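Local coordinates for SM80.1 Vicilin (Solanum melongena, PDB 5VF5), which probably serves as a 7S seed storage protein, a two-cupin vicilin that carries a bound copper ion, at residues F224-E229 with F247-Q252. Sequence-based numbering, arbitrary orientation. Where two conformers were deposited one is given.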
loop_
_atom_site.group_PDB
_atom_site.type_symbol
_atom_site.label_atom_id
_atom_site.label_comp_id
_atom_site.label_asym_id
_atom_site.label_seq_id
_atom_site.Cartn_x
_atom_site.Cartn_y
_atom_site.Cartn_z
ATOM N N PHE A 224 10.848 -2.638 20.956
ATOM C CA PHE A 224 9.960 -3.638 20.366
ATOM C C PHE A 224 9.321 -3.256 19.049
ATOM O O PHE A 224 8.588 -4.063 18.503
ATOM C CB PHE A 224 8.889 -4.078 21.362
ATOM C CG PHE A 224 9.402 -5.109 22.316
ATOM C CD1 PHE A 224 9.534 -6.427 21.885
ATOM C CD2 PHE A 224 9.767 -4.766 23.574
ATOM C CE1 PHE A 224 10.048 -7.408 22.734
ATOM C CE2 PHE A 224 10.280 -5.734 24.444
ATOM C CZ PHE A 224 10.394 -7.047 24.026
ATOM N N GLY A 225 9.605 -2.072 18.522
ATOM C CA GLY A 225 9.057 -1.727 17.215
ATOM C C GLY A 225 9.267 -0.308 16.808
ATOM O O GLY A 225 9.799 0.488 17.575
ATOM N N GLN A 226 8.890 -0.011 15.554
ATOM C CA GLN A 226 9.158 1.271 14.935
ATOM C C GLN A 226 7.958 1.687 14.070
ATOM O O GLN A 226 7.395 0.830 13.377
ATOM C CB GLN A 226 10.402 1.133 14.042
ATOM C CG GLN A 226 11.669 0.656 14.771
ATOM C CD GLN A 226 11.778 -0.861 14.847
ATOM O OE1 GLN A 226 11.492 -1.549 13.886
ATOM N NE2 GLN A 226 12.187 -1.383 16.001
ATOM N N PHE A 227 7.620 2.968 14.085
ATOM C CA PHE A 227 6.643 3.524 13.158
ATOM C C PHE A 227 7.244 4.759 12.522
ATOM O O PHE A 227 7.689 5.660 13.238
ATOM C CB PHE A 227 5.386 3.916 13.916
ATOM C CG PHE A 227 4.328 4.479 13.045
ATOM C CD1 PHE A 227 3.410 3.642 12.428
ATOM C CD2 PHE A 227 4.212 5.845 12.857
ATOM C CE1 PHE A 227 2.433 4.185 11.609
ATOM C CE2 PHE A 227 3.240 6.382 12.039
ATOM C CZ PHE A 227 2.323 5.542 11.421
ATOM N N ILE A 228 7.220 4.842 11.196
ATOM C CA ILE A 228 7.461 6.128 10.551
ATOM C C ILE A 228 6.555 6.290 9.373
ATOM O O ILE A 228 6.065 5.289 8.803
ATOM C CB ILE A 228 8.896 6.391 10.199
ATOM C CG1 ILE A 228 9.173 7.922 9.973
ATOM C CG2 ILE A 228 9.285 5.541 9.002
ATOM C CD1 ILE A 228 10.635 8.287 9.772
ATOM N N GLU A 229 6.242 7.542 9.093
ATOM C CA GLU A 229 5.269 7.853 8.114
ATOM C C GLU A 229 5.679 9.028 7.271
ATOM O O GLU A 229 6.254 10.001 7.756
ATOM C CB GLU A 229 4.003 8.174 8.880
ATOM C CG GLU A 229 2.881 8.727 8.106
ATOM C CD GLU A 229 1.720 9.001 9.004
ATOM O OE1 GLU A 229 0.973 8.073 9.189
ATOM O OE2 GLU A 229 1.571 10.141 9.501
ATOM N N PHE A 247 5.075 2.981 7.572
ATOM C CA PHE A 247 5.866 1.779 7.716
ATOM C C PHE A 247 5.903 1.390 9.192
ATOM O O PHE A 247 6.338 2.188 10.028
ATOM C CB PHE A 247 7.290 2.058 7.237
ATOM C CG PHE A 247 7.365 2.550 5.816
ATOM C CD1 PHE A 247 7.213 3.889 5.510
ATOM C CD2 PHE A 247 7.524 1.634 4.780
ATOM C CE1 PHE A 247 7.299 4.327 4.198
ATOM C CE2 PHE A 247 7.643 2.058 3.456
ATOM C CZ PHE A 247 7.490 3.413 3.166
ATOM N N MET A 248 5.393 0.205 9.515
ATOM C CA MET A 248 5.387 -0.247 10.905
ATOM C C MET A 248 6.085 -1.573 10.959
ATOM O O MET A 248 5.762 -2.477 10.196
ATOM C CB MET A 248 3.970 -0.327 11.485
ATOM C CG MET A 248 3.932 -0.717 12.952
ATOM S SD MET A 248 2.366 -0.310 13.716
ATOM C CE MET A 248 1.429 -1.643 13.018
ATOM N N ASN A 249 7.022 -1.674 11.897
ATOM C CA ASN A 249 7.701 -2.900 12.194
ATOM C C ASN A 249 7.524 -3.215 13.669
ATOM O O ASN A 249 7.777 -2.359 14.524
ATOM C CB ASN A 249 9.192 -2.821 11.864
ATOM C CG ASN A 249 9.868 -4.187 11.972
ATOM O OD1 ASN A 249 9.480 -5.138 11.304
ATOM N ND2 ASN A 249 10.785 -4.314 12.884
ATOM N N ILE A 250 7.064 -4.433 13.940
ATOM C CA ILE A 250 6.956 -4.947 15.306
ATOM C C ILE A 250 7.983 -6.088 15.415
ATOM O O ILE A 250 7.927 -7.091 14.663
ATOM C CB ILE A 250 5.536 -5.439 15.618
ATOM C CG1 ILE A 250 4.505 -4.324 15.343
ATOM C CG2 ILE A 250 5.457 -5.906 17.066
ATOM C CD1 ILE A 250 3.092 -4.721 15.575
ATOM N N ASN A 251 8.908 -5.938 16.348
ATOM C CA ASN A 251 9.922 -6.951 16.517
ATOM C C ASN A 251 9.324 -8.267 17.013
ATOM O O ASN A 251 8.245 -8.294 17.617
ATOM C CB ASN A 251 10.959 -6.460 17.494
ATOM C CG ASN A 251 11.782 -5.298 16.985
ATOM O OD1 ASN A 251 11.986 -5.126 15.799
ATOM N ND2 ASN A 251 12.340 -4.557 17.898
ATOM N N GLN A 252 10.019 -9.378 16.742
ATOM C CA GLN A 252 9.484 -10.676 17.177
ATOM C C GLN A 252 9.244 -10.628 18.662
ATOM O O GLN A 252 10.014 -10.020 19.418
ATOM C CB GLN A 252 10.385 -11.837 16.800
ATOM C CG GLN A 252 11.802 -11.783 17.192
ATOM C CD GLN A 252 12.568 -12.971 16.521
ATOM O OE1 GLN A 252 12.311 -14.159 16.825
ATOM N NE2 GLN A 252 13.448 -12.649 15.564
#
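Gln226 and Asn249 form two reciprocal backbone hydrogen bonds, Gln226 N to Asn249 O at 2.8 Å and Asn249 N to Gln226 O. Ile228 and Phe247 form the next such pair, with Phe247 N to Ile228 O at 2.8 Å. Asn251 N closes the ladder on Phe224 O, but from above the carbonyl plane. Between the hydrogen-bonded pairs, the CA atoms of Met248 and Phe227 make C-H...O contacts with Gln226 O and Phe247 O.

The N-to-C directions of 225-229 and 247-250 differ by 176°, so the strands are antiparallel. They belong to one sheet of the second cupin domain, where strand 243-250 lies between 225-230 and 337-344. Strand 220-222 pairs with the far side of 225-230.

One side-chain hydrogen bond is added. In one of two conformers of Gln226, its side chain and that of Asn249 lie side by side and point the same way, amides nearly coplanar. There Asn249 ND2 donates to Gln226 OE1 at 3.0 Å, in the carbonyl plane. The chi2 bend of this conformer (87°) brings CD toward the partner strand. Asn249 OD1 accepts from Asn336 ND2, so both ends of this buried amide are bonded.

Apolar contacts are looser. On the face of Phe227, Met248 and Ile250, Met248 CB meets the ring edge of Phe227 at CD1, 4.1 Å away. Phe392 of strand 392-394 packs on Met248 and Ile250. On the other face, Ile228 CG2 lies 4.4 Å from Phe247 CD1. The backbone Ile228 O, already bonded to Phe247 N, lies in the plane of the Phe247 ring at its edge.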